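Local structure of GH5 (Bacteroidetes bacterium AC2a, 4YHE) at residues N255-T260 with R315-A320; A272-L277 with R322-S327; I60-M65 with D82-L87. The protein probably hydrolyses beta-1,4-glucosidic bonds of cellulose and related glucans, as a family 5 glycoside hydrolase and endoglucanase. All coordinates share one frame; numbering follows the deposited sequence.

Overall arrangement
All three contacts involve the helices that surround the parallel strands of an eight-stranded (beta/alpha) barrel. Contacts 1 and 2 share helix 304-323 and touch each other, with Ala320 CB 3.4 Å from Leu277 CD1; contact 3 lies on the opposite side of the chain's centre, its own centre about 34 Å from that of contact 1 and about 30 Å from that of contact 2. Contacts 1 and 3 are buried and purely apolar between their segments, the former joining a loop to a helix, the latter the chain just after strand 57-60 to the following helix. Contact 2 is partly buried and mixes aliphatic packing with an arginine whose polar end has partners beside the interface.

Contact 1. Residues N255-T260 with R315-A320; sequences NEWGHT and RYICKA
The edge of the Trp257 indole meets Tyr316: CH2, at the far corner of the indole, comes to 3.9 Å from Tyr316 CD2, which lies near the indole plane. The two side chains run at about a right angle to one another. With CG of Trp257 turned opposite the backbone N (chi1 -179°), the indole reaches out from the loop and presents its six-membered ring to helix 304-323. The same CH2 also meets the branch methyl of the next helical residue, with Ile317 CG2 at 4.2 Å. This small apolar cluster is the close part of the contact, and all three of its residues are buried. On helix 270-285, Glu270 touches both Trp257 and Tyr316, while Tyr273 packs on Ile317. Beyond the indole the loop swings off towards solvent through Gly258, whose positive phi of 93° suits glycine, to the exposed His259. There polar bonds take over: His259 ND1 is hydrogen-bonded to Glu270, and Thr260 OG1 to the backbone O of Pro385. The arrangement is that of a loop tryptophan packed against the outer helices of a TIM barrel.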
ATOM      1  N   ASN A 255      -5.268  14.869 -18.106  1.00 16.76           N
ATOM      2  CA  ASN A 255      -3.828  14.748 -18.080  1.00 17.62           C
ATOM      3  C   ASN A 255      -3.078  15.937 -17.507  1.00 17.93           C
ATOM      4  O   ASN A 255      -1.867  16.008 -17.631  1.00 17.89           O
ATOM      5  CB  ASN A 255      -3.341  14.348 -19.480  1.00 19.30           C
ATOM      6  CG  ASN A 255      -3.658  12.902 -19.783  1.00 20.63           C
ATOM      7  OD1 ASN A 255      -3.072  12.004 -19.198  1.00 19.99           O
ATOM      8  ND2 ASN A 255      -4.654  12.676 -20.619  1.00 20.51           N
ATOM      9  N   GLU A 256      -3.797  16.827 -16.845  1.00 17.86           N
ATOM     10  CA  GLU A 256      -3.193  17.889 -16.055  1.00 17.52           C
ATOM     11  C   GLU A 256      -3.795  17.888 -14.643  1.00 17.83           C
ATOM     12  O   GLU A 256      -4.872  17.316 -14.411  1.00 17.23           O
ATOM     13  CB  GLU A 256      -3.373  19.231 -16.793  1.00 19.45           C
ATOM     14  CG  GLU A 256      -2.627  19.291 -18.122  1.00 19.68           C
ATOM     15  CD  GLU A 256      -2.718  20.620 -18.879  1.00 20.00           C
ATOM     16  OE1 GLU A 256      -3.649  21.412 -18.639  1.00 22.10           O
ATOM     17  OE2 GLU A 256      -1.840  20.855 -19.745  1.00 21.80           O
ATOM     18  N   TRP A 257      -3.106  18.522 -13.697  1.00 16.05           N
ATOM     19  CA  TRP A 257      -3.541  18.546 -12.303  1.00 16.03           C
ATOM     20  C   TRP A 257      -3.064  19.803 -11.630  1.00 17.16           C
ATOM     21  O   TRP A 257      -1.953  20.273 -11.904  1.00 17.02           O
ATOM     22  CB  TRP A 257      -2.999  17.319 -11.544  1.00 15.29           C
ATOM     23  CG  TRP A 257      -3.411  17.224 -10.102  1.00 15.53           C
ATOM     24  CD1 TRP A 257      -4.575  16.675  -9.610  1.00 15.39           C
ATOM     25  CD2 TRP A 257      -2.675  17.668  -8.961  1.00 15.08           C
ATOM     26  NE1 TRP A 257      -4.602  16.762  -8.250  1.00 15.09           N
ATOM     27  CE2 TRP A 257      -3.435  17.338  -7.821  1.00 15.63           C
ATOM     28  CE3 TRP A 257      -1.423  18.274  -8.785  1.00 15.47           C
ATOM     29  CZ2 TRP A 257      -3.002  17.614  -6.531  1.00 15.75           C
ATOM     30  CZ3 TRP A 257      -1.015  18.560  -7.518  1.00 15.47           C
ATOM     31  CH2 TRP A 257      -1.797  18.246  -6.400  1.00 15.56           C
ATOM     32  N   GLY A 258      -3.925  20.351 -10.784  1.00 17.49           N
ATOM     33  CA  GLY A 258      -3.606  21.505  -9.981  1.00 19.31           C
ATOM     34  C   GLY A 258      -3.996  22.829 -10.611  1.00 20.43           C
ATOM     35  O   GLY A 258      -4.563  22.894 -11.706  1.00 20.26           O
ATOM     36  N   HIS A 259      -3.588  23.885  -9.921  1.00 21.36           N
ATOM     37  CA  HIS A 259      -4.056  25.221 -10.191  1.00 22.62           C
ATOM     38  C   HIS A 259      -3.568  25.791 -11.524  1.00 23.28           C
ATOM     39  O   HIS A 259      -4.210  26.680 -12.051  1.00 24.25           O
ATOM     40  CB  HIS A 259      -3.689  26.133  -9.028  1.00 22.03           C
ATOM     41  CG  HIS A 259      -2.240  26.509  -8.988  1.00 22.02           C
ATOM     42  ND1 HIS A 259      -1.263  25.662  -8.510  1.00 22.08           N
ATOM     43  CD2 HIS A 259      -1.610  27.659  -9.331  1.00 22.10           C
ATOM     44  CE1 HIS A 259      -0.091  26.277  -8.552  1.00 23.15           C
ATOM     45  NE2 HIS A 259      -0.272  27.479  -9.071  1.00 23.53           N
ATOM     46  N   THR A 260      -2.470  25.289 -12.079  1.00 21.30           N
ATOM     47  CA  THR A 260      -2.042  25.712 -13.419  1.00 21.52           C
ATOM     48  C   THR A 260      -2.537  24.814 -14.547  1.00 21.44           C
ATOM     49  O   THR A 260      -2.348  25.109 -15.724  1.00 20.50           O
ATOM     50  CB  THR A 260      -0.501  25.814 -13.532  1.00 22.06           C
ATOM     51  OG1 THR A 260       0.106  24.532 -13.289  1.00 23.12           O
ATOM     52  CG2 THR A 260       0.039  26.823 -12.526  1.00 23.06           C
ATOM     53  N   ARG A 315       5.848  15.924  -6.470  1.00 14.82           N
ATOM     54  CA  ARG A 315       6.524  16.840  -5.575  1.00 16.03           C
ATOM     55  C   ARG A 315       5.575  17.389  -4.537  1.00 16.00           C
ATOM     56  O   ARG A 315       5.859  17.371  -3.349  1.00 17.03           O
ATOM     57  CB  ARG A 315       7.144  17.991  -6.339  1.00 16.83           C
ATOM     58  CG  ARG A 315       8.303  17.609  -7.209  1.00 18.67           C
ATOM     59  CD  ARG A 315       9.119  18.867  -7.561  1.00 20.76           C
ATOM     60  NE  ARG A 315       8.334  19.856  -8.327  1.00 22.90           N
ATOM     61  CZ  ARG A 315       8.040  19.761  -9.621  1.00 23.11           C
ATOM     62  NH1 ARG A 315       8.464  18.722 -10.337  1.00 24.80           N
ATOM     63  NH2 ARG A 315       7.326  20.717 -10.207  1.00 23.30           N
ATOM     64  N   TYR A 316       4.431  17.858  -4.988  1.00 17.96           N
ATOM     65  CA  TYR A 316       3.471  18.497  -4.082  1.00 17.87           C
ATOM     66  C   TYR A 316       2.930  17.522  -3.022  1.00 17.71           C
ATOM     67  O   TYR A 316       2.993  17.796  -1.824  1.00 15.70           O
ATOM     68  CB  TYR A 316       2.331  19.108  -4.883  1.00 18.22           C
ATOM     69  CG  TYR A 316       1.470  20.056  -4.089  1.00 18.80           C
ATOM     70  CD1 TYR A 316       1.802  21.416  -3.996  1.00 18.45           C
ATOM     71  CD2 TYR A 316       0.339  19.615  -3.408  1.00 19.33           C
ATOM     72  CE1 TYR A 316       1.060  22.276  -3.221  1.00 18.06           C
ATOM     73  CE2 TYR A 316      -0.435  20.492  -2.643  1.00 19.23           C
ATOM     74  CZ  TYR A 316      -0.072  21.830  -2.574  1.00 19.09           C
ATOM     75  OH  TYR A 316      -0.821  22.728  -1.854  1.00 20.10           O
ATOM     76  N   ILE A 317       2.358  16.387  -3.449  1.00 17.12           N
ATOM     77  CA  ILE A 317       1.745  15.495  -2.474  1.00 16.12           C
ATOM     78  C   ILE A 317       2.753  14.851  -1.506  1.00 16.49           C
ATOM     79  O   ILE A 317       2.453  14.680  -0.326  1.00 16.97           O
ATOM     80  CB  ILE A 317       0.838  14.419  -3.129  1.00 16.44           C
ATOM     81  CG1 ILE A 317       1.640  13.334  -3.828  1.00 17.05           C
ATOM     82  CG2 ILE A 317      -0.184  15.089  -4.057  1.00 17.53           C
ATOM     83  CD1 ILE A 317       0.758  12.263  -4.471  1.00 16.77           C
ATOM     84  N   CYS A 318       3.942  14.523  -2.000  1.00 16.62           N
ATOM     85  CA  CYS A 318       4.961  13.915  -1.177  1.00 16.54           C
ATOM     86  C   CYS A 318       5.509  14.934  -0.144  1.00 16.33           C
ATOM     87  O   CYS A 318       5.881  14.555   0.951  1.00 14.61           O
ATOM     88  CB  CYS A 318       6.064  13.333  -2.040  1.00 15.87           C
ATOM     89  SG  CYS A 318       5.470  11.894  -3.046  1.00 15.96           S
ATOM     90  N   LYS A 319       5.541  16.198  -0.519  1.00 18.09           N
ATOM     91  CA  LYS A 319       5.940  17.253   0.449  1.00 18.37           C
ATOM     92  C   LYS A 319       4.863  17.349   1.512  1.00 18.49           C
ATOM     93  O   LYS A 319       5.131  17.302   2.714  1.00 18.27           O
ATOM     94  CB  LYS A 319       6.159  18.599  -0.230  1.00 19.12           C
ATOM     95  CG  LYS A 319       6.466  19.719   0.758  1.00 19.19           C
ATOM     96  CD  LYS A 319       7.630  19.372   1.661  1.00 18.55           C
ATOM     97  CE  LYS A 319       8.225  20.626   2.335  1.00 20.19           C
ATOM     98  NZ  LYS A 319       8.894  20.253   3.613  1.00 19.12           N
ATOM     99  N   ALA A 320       3.616  17.394   1.069  1.00 17.72           N
ATOM    100  CA  ALA A 320       2.512  17.435   2.020  1.00 18.21           C
ATOM    101  C   ALA A 320       2.535  16.261   3.016  1.00 17.74           C
ATOM    102  O   ALA A 320       2.214  16.419   4.197  1.00 16.42           O
ATOM    103  CB  ALA A 320       1.170  17.521   1.280  1.00 18.18           C
TER

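Contact 2. Residues A272-L277 with R322-S327; sequences AYVGML and RDRRIS
The Schellman motif that ends helix 304-323, just before strand 327-332 of the (beta/alpha)8 barrel, packs here against helix 270-285. Arg325, with positive phi, is the C' residue of that motif: its N bonds to Arg322 O at 2.8 Å, and Ile326 N returns to Met321 O. The turn sets Arg324 and Ile326 facing helix 270-285. Arg324 does most of the touching. Its chain is extended from CG to NE and passes Leu277, with CD 3.6 Å from Leu277 CB, before the guanidinium reaches Val274. The valine and arginine side chains run at about a right angle, and the CG1 methyl of Val274, placed opposite its backbone N (chi1 173°), is the branch that meets the arginine. The polar end is held by other bonds, NE to Asn278 OD1 and NH1 to the backbone O of Ala320, so one arginine links both helices. Deeper in, Ile326 extends its CD1 methyl towards Leu277, and Phe293 of strand 291-296 packs against both residues. This inner part is buried, whereas Val274 and Arg324 remain partly exposed. The approach of Leu277 CD2 to Ile326 CD1 is loose, at 4.4 Å, while at the outer end Val274 CG1 comes within 3.5 Å of Arg324 NH2.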
ATOM      1  N   ALA A 272      -7.933  19.759  -2.158  1.00 19.18           N
ATOM      2  CA  ALA A 272      -8.589  18.477  -1.880  1.00 18.79           C
ATOM      3  C   ALA A 272      -7.607  17.439  -1.324  1.00 17.03           C
ATOM      4  O   ALA A 272      -7.883  16.778  -0.341  1.00 17.56           O
ATOM      5  CB  ALA A 272      -9.245  17.973  -3.127  1.00 18.40           C
ATOM      6  N   TYR A 273      -6.447  17.317  -1.953  1.00 17.41           N
ATOM      7  CA  TYR A 273      -5.500  16.282  -1.567  1.00 17.22           C
ATOM      8  C   TYR A 273      -4.953  16.577  -0.173  1.00 16.89           C
ATOM      9  O   TYR A 273      -4.899  15.704   0.684  1.00 16.24           O
ATOM     10  CB  TYR A 273      -4.389  16.118  -2.623  1.00 16.60           C
ATOM     11  CG  TYR A 273      -3.678  14.769  -2.550  1.00 15.35           C
ATOM     12  CD1 TYR A 273      -2.830  14.471  -1.509  1.00 16.24           C
ATOM     13  CD2 TYR A 273      -3.908  13.773  -3.504  1.00 15.71           C
ATOM     14  CE1 TYR A 273      -2.184  13.237  -1.425  1.00 15.68           C
ATOM     15  CE2 TYR A 273      -3.280  12.545  -3.434  1.00 15.39           C
ATOM     16  CZ  TYR A 273      -2.413  12.276  -2.378  1.00 15.76           C
ATOM     17  OH  TYR A 273      -1.789  11.035  -2.279  1.00 17.21           O
ATOM     18  N   VAL A 274      -4.603  17.832   0.081  1.00 16.81           N
ATOM     19  CA  VAL A 274      -4.177  18.234   1.407  1.00 17.26           C
ATOM     20  C   VAL A 274      -5.231  18.028   2.473  1.00 17.08           C
ATOM     21  O   VAL A 274      -4.910  17.599   3.603  1.00 16.65           O
ATOM     22  CB  VAL A 274      -3.630  19.692   1.399  1.00 17.71           C
ATOM     23  CG1 VAL A 274      -3.347  20.148   2.803  1.00 18.39           C
ATOM     24  CG2 VAL A 274      -2.369  19.768   0.531  1.00 17.48           C
ATOM     25  N   GLY A 275      -6.500  18.253   2.113  1.00 17.84           N
ATOM     26  CA  GLY A 275      -7.591  18.051   3.053  1.00 17.53           C
ATOM     27  C   GLY A 275      -7.603  16.600   3.526  1.00 17.23           C
ATOM     28  O   GLY A 275      -7.753  16.310   4.713  1.00 16.74           O
ATOM     29  N   MET A 276      -7.437  15.677   2.576  1.00 17.87           N
ATOM     30  CA  MET A 276      -7.457  14.268   2.879  1.00 17.34           C
ATOM     31  C   MET A 276      -6.313  13.939   3.813  1.00 16.34           C
ATOM     32  O   MET A 276      -6.473  13.228   4.799  1.00 15.49           O
ATOM     33  CB  MET A 276      -7.372  13.459   1.593  1.00 18.96           C
ATOM     34  CG  MET A 276      -7.319  11.967   1.838  1.00 20.67           C
ATOM     35  SD  MET A 276      -5.603  11.413   1.947  1.00 23.63           S
ATOM     36  CE  MET A 276      -5.242  11.470   0.179  1.00 22.15           C
ATOM     37  N   LEU A 277      -5.154  14.506   3.531  1.00 15.29           N
ATOM     38  CA  LEU A 277      -4.003  14.266   4.385  1.00 15.35           C
ATOM     39  C   LEU A 277      -4.228  14.833   5.767  1.00 15.32           C
ATOM     40  O   LEU A 277      -3.813  14.236   6.743  1.00 15.38           O
ATOM     41  CB  LEU A 277      -2.734  14.854   3.753  1.00 15.08           C
ATOM     42  CG  LEU A 277      -2.256  14.240   2.422  1.00 15.78           C
ATOM     43  CD1 LEU A 277      -1.111  15.054   1.848  1.00 16.15           C
ATOM     44  CD2 LEU A 277      -1.857  12.777   2.594  1.00 15.84           C
ATOM     45  N   ARG A 322       5.336  14.380   3.976  1.00 17.47           N
ATOM     46  CA  ARG A 322       6.461  14.608   4.877  1.00 18.94           C
ATOM     47  C   ARG A 322       6.087  15.590   5.999  1.00 17.58           C
ATOM     48  O   ARG A 322       6.335  15.318   7.165  1.00 17.68           O
ATOM     49  CB  ARG A 322       7.631  15.154   4.085  1.00 18.89           C
ATOM     50  CG  ARG A 322       8.782  15.708   4.914  1.00 20.44           C
ATOM     51  CD  ARG A 322       9.496  14.639   5.723  1.00 22.19           C
ATOM     52  NE  ARG A 322      10.465  15.240   6.648  1.00 22.93           N
ATOM     53  CZ  ARG A 322      11.665  15.704   6.312  1.00 22.98           C
ATOM     54  NH1 ARG A 322      12.136  15.618   5.073  1.00 19.76           N
ATOM     55  NH2 ARG A 322      12.427  16.248   7.254  1.00 23.80           N
ATOM     56  N   ASP A 323       5.461  16.699   5.620  1.00 19.15           N
ATOM     57  CA  ASP A 323       5.080  17.738   6.582  1.00 20.21           C
ATOM     58  C   ASP A 323       4.094  17.251   7.621  1.00 22.72           C
ATOM     59  O   ASP A 323       4.037  17.796   8.710  1.00 22.04           O
ATOM     60  CB  ASP A 323       4.546  18.973   5.857  1.00 21.68           C
ATOM     61  CG  ASP A 323       5.637  19.730   5.110  1.00 21.14           C
ATOM     62  OD1 ASP A 323       6.823  19.484   5.388  1.00 24.47           O
ATOM     63  OD2 ASP A 323       5.323  20.528   4.215  1.00 20.93           O
ATOM     64  N   ARG A 324       3.330  16.203   7.280  1.00 18.52           N
ATOM     65  CA  ARG A 324       2.418  15.535   8.191  1.00 18.84           C
ATOM     66  C   ARG A 324       2.974  14.243   8.790  1.00 17.63           C
ATOM     67  O   ARG A 324       2.257  13.510   9.453  1.00 16.68           O
ATOM     68  CB  ARG A 324       1.091  15.283   7.441  1.00 18.73           C
ATOM     69  CG  ARG A 324       0.289  16.557   7.284  1.00 19.13           C
ATOM     70  CD  ARG A 324      -0.669  16.617   6.109  1.00 18.47           C
ATOM     71  NE  ARG A 324      -1.162  17.986   5.980  1.00 19.01           N
ATOM     72  CZ  ARG A 324      -0.472  18.995   5.452  1.00 20.14           C
ATOM     73  NH1 ARG A 324       0.732  18.797   4.906  1.00 19.69           N
ATOM     74  NH2 ARG A 324      -1.001  20.212   5.436  1.00 21.52           N
ATOM     75  N   ARG A 325       4.273  13.984   8.601  1.00 17.82           N
ATOM     76  CA  ARG A 325       4.934  12.792   9.161  1.00 17.41           C
ATOM     77  C   ARG A 325       4.384  11.457   8.644  1.00 16.38           C
ATOM     78  O   ARG A 325       4.391  10.446   9.345  1.00 15.52           O
ATOM     79  CB  ARG A 325       4.908  12.851  10.702  1.00 20.52           C
ATOM     80  CG  ARG A 325       5.537  14.159  11.177  1.00 23.71           C
ATOM     81  CD  ARG A 325       5.669  14.279  12.676  1.00 28.26           C
ATOM     82  NE  ARG A 325       6.172  15.627  12.923  1.00 33.82           N
ATOM     83  CZ  ARG A 325       6.928  16.004  13.950  1.00 40.49           C
ATOM     84  NH1 ARG A 325       7.281  15.141  14.899  1.00 40.94           N
ATOM     85  NH2 ARG A 325       7.323  17.274  14.018  1.00 42.72           N
ATOM     86  N   ILE A 326       3.932  11.501   7.410  1.00 17.58           N
ATOM     87  CA  ILE A 326       3.359  10.348   6.709  1.00 16.92           C
ATOM     88  C   ILE A 326       4.359   9.852   5.649  1.00 16.21           C
ATOM     89  O   ILE A 326       4.881  10.623   4.852  1.00 16.48           O
ATOM     90  CB  ILE A 326       2.045  10.749   6.064  1.00 16.87           C
ATOM     91  CG1 ILE A 326       1.016  11.072   7.157  1.00 17.06           C
ATOM     92  CG2 ILE A 326       1.487   9.605   5.197  1.00 17.44           C
ATOM     93  CD1 ILE A 326      -0.255  11.674   6.589  1.00 17.34           C
ATOM     94  N   SER A 327       4.612   8.553   5.688  1.00 15.63           N
ATOM     95  CA  SER A 327       5.391   7.856   4.677  1.00 15.58           C
ATOM     96  C   SER A 327       4.480   7.279   3.590  1.00 15.18           C
ATOM     97  O   SER A 327       3.240   7.134   3.784  1.00 15.63           O
ATOM     98  CB  SER A 327       6.176   6.730   5.339  1.00 15.13           C
ATOM     99  OG  SER A 327       5.339   5.832   6.063  1.00 16.28           O
TER

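Contact 3. Residues I60-M65 with D82-L87; sequences IPVTWM and DRVDEL
Val84 points its CG2 methyl at Val62 and Trp64, which meet it side by side. The two valines reach toward each other tip to tip, and both methyls of Val62, CG1 and CG2, lie 4.0 Å from Val84 CG2. Trp64 and Val84 reach for each other from opposite directions, with Trp64 CH2 3.9 Å from Val84 CG2. Val62 and Trp64 are themselves packed together, since Val62 CG1 rests on one face of the Trp64 indole, 3.4 Å above its plane and displaced towards the rim. One helical turn further on, Leu87 takes over: its CB is 4.2 Å from CD1 of Ile60, a methyl carried towards the helix by an ethyl branch whose CG1 is opposite the carbonyl carbon (chi1 -63°). All five residues are buried. They belong to a beta-alpha unit of the TIM barrel, in which the chain leaves strand 57-60 and comes back along helix 78-93 on the barrel's outside. Around this layer, the indole is fixed by a hydrogen bond from Trp64 NE1 to the backbone O of Asn101, at the end of the neighbouring strand 97-101; the side-chain OD1 of Asn101 also accepts a hydrogen bond from Val62 N. On the far side of the helix, Asp82 and Asp85 both form salt bridges with Arg149.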
ATOM      1  N   ILE A  60       6.093  -5.705  -0.533  1.00 14.55           N
ATOM      2  CA  ILE A  60       6.078  -6.915  -1.334  1.00 14.48           C
ATOM      3  C   ILE A  60       4.690  -7.522  -1.150  1.00 13.69           C
ATOM      4  O   ILE A  60       4.477  -8.285  -0.222  1.00 15.15           O
ATOM      5  CB  ILE A  60       7.170  -7.882  -0.900  1.00 15.80           C
ATOM      6  CG1 ILE A  60       8.553  -7.245  -1.120  1.00 16.93           C
ATOM      7  CG2 ILE A  60       7.132  -9.165  -1.705  1.00 16.47           C
ATOM      8  CD1 ILE A  60       9.661  -7.925  -0.343  1.00 18.27           C
ATOM      9  N   PRO A  61       3.730  -7.090  -1.955  1.00 13.44           N
ATOM     10  CA  PRO A  61       2.363  -7.670  -1.772  1.00 13.04           C
ATOM     11  C   PRO A  61       2.423  -9.144  -2.166  1.00 13.84           C
ATOM     12  O   PRO A  61       3.118  -9.492  -3.138  1.00 13.24           O
ATOM     13  CB  PRO A  61       1.510  -6.873  -2.766  1.00 13.79           C
ATOM     14  CG  PRO A  61       2.470  -6.248  -3.737  1.00 14.02           C
ATOM     15  CD  PRO A  61       3.801  -6.141  -3.070  1.00 13.63           C
ATOM     16  N   VAL A  62       1.708 -10.019  -1.443  1.00 15.56           N
ATOM     17  CA  VAL A  62       1.760 -11.426  -1.754  1.00 14.70           C
ATOM     18  C   VAL A  62       0.338 -11.946  -1.797  1.00 15.31           C
ATOM     19  O   VAL A  62      -0.407 -11.722  -0.860  1.00 15.26           O
ATOM     20  CB  VAL A  62       2.521 -12.203  -0.675  1.00 15.55           C
ATOM     21  CG1 VAL A  62       2.484 -13.691  -1.006  1.00 16.73           C
ATOM     22  CG2 VAL A  62       3.959 -11.681  -0.536  1.00 16.06           C
ATOM     23  N   THR A  63      -0.002 -12.641  -2.871  1.00 14.61           N
ATOM     24  CA  THR A  63      -1.317 -13.305  -2.964  1.00 16.29           C
ATOM     25  C   THR A  63      -1.052 -14.760  -2.601  1.00 17.35           C
ATOM     26  O   THR A  63      -0.132 -15.367  -3.164  1.00 17.88           O
ATOM     27  CB  THR A  63      -1.871 -13.192  -4.369  1.00 16.02           C
ATOM     28  OG1 THR A  63      -2.216 -11.830  -4.668  1.00 15.85           O
ATOM     29  CG2 THR A  63      -3.137 -14.093  -4.547  1.00 16.53           C
ATOM     30  N   TRP A  64      -1.812 -15.318  -1.662  1.00 19.12           N
ATOM     31  CA  TRP A  64      -1.518 -16.648  -1.103  1.00 18.83           C
ATOM     32  C   TRP A  64      -2.360 -17.762  -1.764  1.00 20.87           C
ATOM     33  O   TRP A  64      -1.949 -18.908  -1.864  1.00 20.03           O
ATOM     34  CB  TRP A  64      -1.636 -16.629   0.418  1.00 18.73           C
ATOM     35  CG  TRP A  64      -0.689 -15.646   1.055  1.00 18.32           C
ATOM     36  CD1 TRP A  64      -0.939 -14.311   1.268  1.00 18.26           C
ATOM     37  CD2 TRP A  64       0.660 -15.869   1.526  1.00 18.41           C
ATOM     38  NE1 TRP A  64       0.150 -13.710   1.843  1.00 17.88           N
ATOM     39  CE2 TRP A  64       1.140 -14.636   2.015  1.00 17.77           C
ATOM     40  CE3 TRP A  64       1.504 -16.987   1.582  1.00 18.38           C
ATOM     41  CZ2 TRP A  64       2.413 -14.491   2.563  1.00 19.38           C
ATOM     42  CZ3 TRP A  64       2.747 -16.847   2.100  1.00 18.61           C
ATOM     43  CH2 TRP A  64       3.216 -15.593   2.574  1.00 19.38           C
ATOM     44  N   MET A  65      -3.497 -17.352  -2.288  1.00 22.52           N
ATOM     45  CA  MET A  65      -4.413 -18.171  -3.031  1.00 24.63           C
ATOM     46  C   MET A  65      -3.682 -19.102  -4.004  1.00 22.93           C
ATOM     47  O   MET A  65      -2.868 -18.650  -4.801  1.00 21.60           O
ATOM     48  CB  MET A  65      -5.300 -17.160  -3.780  1.00 27.50           C
ATOM     49  CG  MET A  65      -6.549 -17.673  -4.405  1.00 28.44           C
ATOM     50  SD  MET A  65      -7.421 -16.284  -5.139  1.00 28.67           S
ATOM     51  CE  MET A  65      -6.394 -16.014  -6.574  1.00 31.18           C
ATOM     52  N   ASP A  82       9.030 -19.916   1.104  1.00 19.48           N
ATOM     53  CA  ASP A  82      10.482 -19.775   0.875  1.00 20.37           C
ATOM     54  C   ASP A  82      10.836 -18.574   0.009  1.00 19.52           C
ATOM     55  O   ASP A  82      11.800 -17.856   0.280  1.00 17.89           O
ATOM     56  CB  ASP A  82      11.068 -21.034   0.173  1.00 22.10           C
ATOM     57  CG  ASP A  82      11.234 -22.268   1.088  1.00 22.12           C
ATOM     58  OD1 ASP A  82      11.099 -22.193   2.310  1.00 22.58           O
ATOM     59  OD2 ASP A  82      11.499 -23.355   0.543  1.00 22.19           O
ATOM     60  N   ARG A  83      10.072 -18.376  -1.065  1.00 19.83           N
ATOM     61  CA  ARG A  83      10.331 -17.271  -1.976  1.00 18.17           C
ATOM     62  C   ARG A  83      10.028 -15.932  -1.312  1.00 18.04           C
ATOM     63  O   ARG A  83      10.816 -14.992  -1.428  1.00 16.39           O
ATOM     64  CB  ARG A  83       9.522 -17.444  -3.256  1.00 19.03           C
ATOM     65  CG  ARG A  83       9.672 -16.340  -4.272  1.00 18.61           C
ATOM     66  CD  ARG A  83      11.113 -16.130  -4.704  1.00 18.39           C
ATOM     67  NE  ARG A  83      11.192 -15.140  -5.780  1.00 19.42           N
ATOM     68  CZ  ARG A  83      12.320 -14.559  -6.177  1.00 19.54           C
ATOM     69  NH1 ARG A  83      13.465 -14.879  -5.601  1.00 20.77           N
ATOM     70  NH2 ARG A  83      12.314 -13.689  -7.166  1.00 21.34           N
ATOM     71  N   VAL A  84       8.910 -15.863  -0.590  1.00 18.09           N
ATOM     72  CA  VAL A  84       8.593 -14.675   0.209  1.00 18.57           C
ATOM     73  C   VAL A  84       9.745 -14.402   1.182  1.00 19.05           C
ATOM     74  O   VAL A  84      10.251 -13.266   1.240  1.00 17.93           O
ATOM     75  CB  VAL A  84       7.271 -14.791   0.989  1.00 18.12           C
ATOM     76  CG1 VAL A  84       7.052 -13.526   1.826  1.00 19.31           C
ATOM     77  CG2 VAL A  84       6.109 -15.000   0.050  1.00 19.24           C
ATOM     78  N   ASP A  85      10.200 -15.460   1.873  1.00 19.19           N
ATOM     79  CA  ASP A  85      11.353 -15.385   2.799  1.00 20.60           C
ATOM     80  C   ASP A  85      12.592 -14.847   2.104  1.00 20.78           C
ATOM     81  O   ASP A  85      13.276 -13.961   2.625  1.00 19.42           O
ATOM     82  CB  ASP A  85      11.625 -16.796   3.378  1.00 21.76           C
ATOM     83  CG  ASP A  85      12.538 -16.810   4.604  1.00 23.45           C
ATOM     84  OD1 ASP A  85      13.211 -15.817   4.939  1.00 20.20           O
ATOM     85  OD2 ASP A  85      12.564 -17.899   5.231  1.00 25.42           O
ATOM     86  N   GLU A  86      12.878 -15.375   0.920  1.00 21.12           N
ATOM     87  CA  GLU A  86      14.068 -14.944   0.164  1.00 23.10           C
ATOM     88  C   GLU A  86      14.006 -13.484  -0.256  1.00 20.72           C
ATOM     89  O   GLU A  86      14.981 -12.732  -0.101  1.00 17.97           O
ATOM     90  CB  GLU A  86      14.283 -15.828  -1.082  1.00 27.58           C
ATOM     91  CG  GLU A  86      14.938 -17.171  -0.778  1.00 34.19           C
ATOM     92  CD  GLU A  86      16.395 -17.286  -1.276  1.00 42.76           C
ATOM     93  OE1 GLU A  86      16.715 -16.879  -2.433  1.00 45.25           O
ATOM     94  OE2 GLU A  86      17.224 -17.823  -0.505  1.00 52.32           O
ATOM     95  N   LEU A  87      12.857 -13.071  -0.777  1.00 18.75           N
ATOM     96  CA  LEU A  87      12.685 -11.665  -1.204  1.00 18.16           C
ATOM     97  C   LEU A  87      12.849 -10.676  -0.044  1.00 17.67           C
ATOM     98  O   LEU A  87      13.544  -9.651  -0.170  1.00 16.37           O
ATOM     99  CB  LEU A  87      11.303 -11.493  -1.825  1.00 18.59           C
ATOM    100  CG  LEU A  87      11.104 -12.217  -3.157  1.00 18.78           C
ATOM    101  CD1 LEU A  87       9.628 -12.272  -3.471  1.00 18.80           C
ATOM    102  CD2 LEU A  87      11.891 -11.511  -4.246  1.00 19.03           C
TER